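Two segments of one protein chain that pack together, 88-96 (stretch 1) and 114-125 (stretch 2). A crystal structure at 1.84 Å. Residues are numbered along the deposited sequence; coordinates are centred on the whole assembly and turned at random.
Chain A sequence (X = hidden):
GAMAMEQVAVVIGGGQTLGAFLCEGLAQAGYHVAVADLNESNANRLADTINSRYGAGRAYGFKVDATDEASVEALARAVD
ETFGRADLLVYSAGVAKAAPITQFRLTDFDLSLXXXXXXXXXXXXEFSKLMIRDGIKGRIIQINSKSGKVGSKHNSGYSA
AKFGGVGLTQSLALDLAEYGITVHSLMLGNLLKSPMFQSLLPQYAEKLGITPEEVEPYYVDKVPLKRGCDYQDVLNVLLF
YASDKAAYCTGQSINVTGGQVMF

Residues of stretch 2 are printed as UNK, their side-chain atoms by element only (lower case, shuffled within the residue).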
# COMPACT_ATOMS: atom_id res chain seq x y z
N LEU A 88 -11.15 -26.21 3.09
CA LEU A 88 -9.99 -25.36 3.29
C LEU A 88 -8.83 -25.90 2.47
O LEU A 88 -8.40 -27.07 2.71
CB LEU A 88 -9.59 -25.33 4.76
CG LEU A 88 -8.26 -24.66 5.12
CD1 LEU A 88 -8.34 -23.20 4.73
CD2 LEU A 88 -7.95 -24.77 6.62
N LEU A 89 -8.25 -25.08 1.58
CA LEU A 89 -6.91 -25.38 1.01
C LEU A 89 -5.84 -24.54 1.70
O LEU A 89 -5.99 -23.30 1.71
CB LEU A 89 -6.89 -25.12 -0.51
CG LEU A 89 -5.52 -25.19 -1.27
CD1 LEU A 89 -5.04 -26.67 -1.28
CD2 LEU A 89 -5.65 -24.66 -2.70
N VAL A 90 -4.82 -25.18 2.27
CA VAL A 90 -3.64 -24.51 2.71
C VAL A 90 -2.48 -24.83 1.78
O VAL A 90 -2.07 -26.00 1.64
CB VAL A 90 -3.29 -24.83 4.17
CG1 VAL A 90 -2.10 -24.03 4.64
CG2 VAL A 90 -4.48 -24.55 5.05
N TYR A 91 -1.92 -23.78 1.14
CA TYR A 91 -0.77 -23.94 0.27
C TYR A 91 0.47 -23.42 0.93
O TYR A 91 0.68 -22.17 1.14
CB TYR A 91 -0.99 -23.32 -1.13
CG TYR A 91 0.10 -23.69 -2.14
CD1 TYR A 91 1.30 -22.94 -2.27
CD2 TYR A 91 -0.06 -24.78 -2.96
CE1 TYR A 91 2.27 -23.31 -3.19
CE2 TYR A 91 0.91 -25.15 -3.86
CZ TYR A 91 2.07 -24.45 -3.96
OH TYR A 91 2.94 -24.92 -4.92
N SER A 92 1.29 -24.38 1.27
CA SER A 92 2.49 -24.12 2.00
C SER A 92 3.69 -24.74 1.28
O SER A 92 4.03 -25.89 1.47
CB SER A 92 2.28 -24.65 3.41
OG SER A 92 3.44 -24.40 4.15
N ALA A 93 4.37 -23.94 0.49
CA ALA A 93 5.48 -24.39 -0.33
C ALA A 93 6.42 -23.24 -0.61
O ALA A 93 6.06 -22.05 -0.46
CB ALA A 93 4.94 -24.97 -1.63
N GLY A 94 7.66 -23.59 -0.94
CA GLY A 94 8.63 -22.65 -1.51
C GLY A 94 9.61 -22.08 -0.52
O GLY A 94 9.21 -21.74 0.61
N VAL A 95 10.88 -21.98 -0.94
CA VAL A 95 12.02 -21.55 -0.10
C VAL A 95 12.86 -20.48 -0.83
O VAL A 95 12.73 -20.29 -2.05
CB VAL A 95 12.92 -22.74 0.38
CG1 VAL A 95 12.10 -24.00 0.61
CG2 VAL A 95 14.06 -23.05 -0.58
N ALA A 96 13.72 -19.80 -0.07
CA ALA A 96 14.46 -18.65 -0.57
C ALA A 96 15.83 -19.09 -1.08
O ALA A 96 16.54 -19.84 -0.40
CB ALA A 96 14.60 -17.60 0.53
N UNK A 114 7.64 -21.87 -10.24
CA UNK A 114 6.87 -23.13 -10.30
C UNK A 114 6.31 -23.48 -8.89
O UNK A 114 5.14 -23.68 -8.72
o UNK A 114 5.72 -24.86 -12.91
c UNK A 114 6.69 -24.18 -13.21
n UNK A 114 6.66 -23.35 -14.25
c UNK A 114 7.77 -24.27 -10.88
c UNK A 114 7.99 -24.24 -12.40
N UNK A 115 7.19 -23.52 -7.92
CA UNK A 115 6.89 -23.96 -6.56
C UNK A 115 6.01 -22.89 -5.86
O UNK A 115 4.97 -23.23 -5.31
c UNK A 115 8.18 -24.26 -5.78
c UNK A 115 7.88 -24.63 -4.33
c UNK A 115 8.93 -25.43 -6.43
N UNK A 116 6.38 -21.61 -5.99
CA UNK A 116 5.69 -20.59 -5.23
C UNK A 116 4.44 -20.09 -5.83
O UNK A 116 3.57 -19.60 -5.11
o UNK A 116 7.14 -20.08 -2.78
c UNK A 116 7.57 -19.79 -3.92
n UNK A 116 8.87 -19.81 -4.25
c UNK A 116 6.60 -19.46 -4.96
N UNK A 117 4.32 -20.21 -7.15
CA UNK A 117 3.26 -19.58 -7.86
C UNK A 117 2.43 -20.52 -8.68
O UNK A 117 1.25 -20.53 -8.51
c UNK A 117 3.81 -18.41 -8.71
c UNK A 117 3.82 -16.27 -9.89
c UNK A 117 2.90 -17.38 -9.36
c UNK A 117 1.91 -16.85 -8.33
N UNK A 118 3.02 -21.29 -9.60
CA UNK A 118 2.20 -22.14 -10.44
C UNK A 118 1.51 -23.26 -9.60
O UNK A 118 0.36 -23.63 -9.83
c UNK A 118 3.45 -21.68 -12.57
c UNK A 118 2.35 -23.91 -12.24
c UNK A 118 3.06 -22.75 -11.58
N UNK A 119 2.21 -23.77 -8.60
CA UNK A 119 1.62 -24.73 -7.68
C UNK A 119 0.41 -24.17 -7.00
O UNK A 119 -0.59 -24.85 -6.81
N UNK A 120 0.49 -22.87 -6.66
CA UNK A 120 -0.60 -22.24 -5.96
C UNK A 120 -1.77 -22.10 -6.87
O UNK A 120 -2.90 -22.32 -6.45
c UNK A 120 -1.24 -20.08 -4.61
c UNK A 120 -3.30 -19.86 -3.33
c UNK A 120 -1.11 -18.70 -4.53
c UNK A 120 -2.08 -17.89 -3.92
c UNK A 120 -2.31 -20.65 -3.94
o UNK A 120 -4.09 -17.75 -2.67
c UNK A 120 -0.14 -20.93 -5.28
c UNK A 120 -3.15 -18.49 -3.29
N UNK A 121 -1.53 -21.75 -8.14
CA UNK A 121 -2.57 -21.64 -9.15
C UNK A 121 -3.19 -23.07 -9.38
O UNK A 121 -4.37 -23.24 -9.31
c UNK A 121 -2.68 -21.28 -11.68
c UNK A 121 -4.06 -21.82 -14.03
c UNK A 121 -3.00 -22.63 -13.65
c UNK A 121 -1.94 -21.02 -10.44
c UNK A 121 -3.74 -20.51 -12.04
c UNK A 121 -4.45 -20.77 -13.20
c UNK A 121 -2.33 -22.36 -12.50
N UNK A 122 -2.36 -24.09 -9.57
CA UNK A 122 -2.98 -25.40 -9.82
C UNK A 122 -3.88 -25.91 -8.70
O UNK A 122 -5.06 -26.28 -8.96
c UNK A 122 -1.38 -26.08 -11.57
c UNK A 122 -1.96 -26.40 -10.20
c UNK A 122 -2.41 -26.42 -12.63
c UNK A 122 -0.08 -26.85 -11.64
N UNK A 123 -3.35 -25.88 -7.49
CA UNK A 123 -4.10 -26.23 -6.28
C UNK A 123 -5.34 -25.42 -6.05
O UNK A 123 -6.39 -25.99 -5.74
c UNK A 123 -3.19 -26.28 -5.04
s UNK A 123 -1.94 -27.59 -5.29
N UNK A 124 -5.30 -24.11 -6.26
CA UNK A 124 -6.51 -23.30 -6.13
C UNK A 124 -7.61 -23.64 -7.17
O UNK A 124 -8.85 -23.69 -6.86
o UNK A 124 -5.24 -21.51 -5.18
c UNK A 124 -6.09 -21.82 -6.27
N UNK A 125 -7.14 -23.83 -8.39
CA UNK A 125 -8.01 -24.23 -9.49
C UNK A 125 -8.80 -25.48 -9.16
O UNK A 125 -10.02 -25.50 -9.29
n UNK A 125 -5.31 -27.34 -14.48
c UNK A 125 -5.89 -26.15 -14.43
n UNK A 125 -5.54 -25.20 -15.31
c UNK A 125 -7.25 -24.47 -10.81
c UNK A 125 -8.23 -24.59 -12.00
c UNK A 125 -7.52 -24.65 -13.33
n UNK A 125 -6.79 -25.91 -13.48

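Position 114 carries three side-chain carbons in a row, the third holding one oxygen and one nitrogen: an amide on a long arm. Its CA-to-CB bond points away and nothing touches stretch 1. It is Gln114. Position 115 has one carbon bearing two more, a beta-branched fork set sideways to the strand, with one branch touching Gly94 and Ala93. One carbon bearing two more, with no other element, makes this Val115; its CG1 lies 3.5 Å from Gly94 CA and 4.0 Å from Ala93 CB.

Position 116 has two carbons, the second with an oxygen and a nitrogen, a short amide. Its CB points away, yet its end swings back to the loop. This is Asn116, whose OD1 sits 3.2 Å from Gly94 CA. OD1 is also 3.2 Å from Ala93 O, but both are acceptors and no hydrogen bond joins them; OD1 finds its partner elsewhere in the structure.

Position 117 has four carbons forked at the second, and 118 has one carbon carrying two; both point away and stay out of contact. They are Leu117 and Val118. Position 119 has no side-chain atoms, which makes it Gly119. The space is taken by Tyr91: its OH lies 3.1 Å from Gly119 CA, and an ideal CB would fall 1.8 Å from that OH, a clash.

Position 120 shows one carbon, then a six-carbon ring bearing an oxygen, and its CB lies over the face of the Tyr91 ring; it is Tyr120. Tyr120 CB is 4.0 Å from the centroid of that ring and 3.9 Å from Tyr91 CD1. The two rings meet obliquely, with centroids 5.9 Å apart. Position 121, a carbon and a plain six-carbon ring, its CA-to-CB bond pointing away and nothing touching stretch 1, is Phe121; position 122, four carbons forked at the second, is Leu122, set sideways and out of contact.

Position 123 is one carbon and one sulfur, pointing toward the strand; the sulfur meets the edge of the Tyr91 ring and the CB meets Leu89. This is Cys123, with SG 4.0 Å from Tyr91 CE2 and CB 3.8 Å from Leu89 CD2. Position 124, one carbon and one oxygen, the oxygen coming near Leu89, is Ser124; its OG lies 4.0 Å from Leu89 CD2 and donates to Tyr120 O at 2.8 Å, turning the hydroxyl back onto its own helix. Position 125 has three carbons, a nitrogen, then a carbon with two more nitrogens; its CA-to-CB bond points away, and it is Arg125.

The contact runs strand against helix, nearly antiparallel at 170°, with axes 9.5 Å apart at closest approach. Alternate strand residues, Leu89 and Tyr91, face the helix, and Tyr91 is the centrepiece, with more of its own surface covered by the other stretch than any other residue here. Its OH donates a 2.7 Å hydrogen bond to Val115 O, within the wide pi-type turn at 114-118, where Gly119 N bonds to Gln114 O at 2.9 Å. Two glycines make the fit: Gly119 admits the phenol, while Gly94 lets loop and helix approach to 5.2 Å between its CA and Asn116 CA. A CB on Gly94 would lie 1.7 Å from Asn116 OD1, and its backbone angles alone already call for glycine.

Stretch 2, residues 114-125: QVNLVGYFLCSR
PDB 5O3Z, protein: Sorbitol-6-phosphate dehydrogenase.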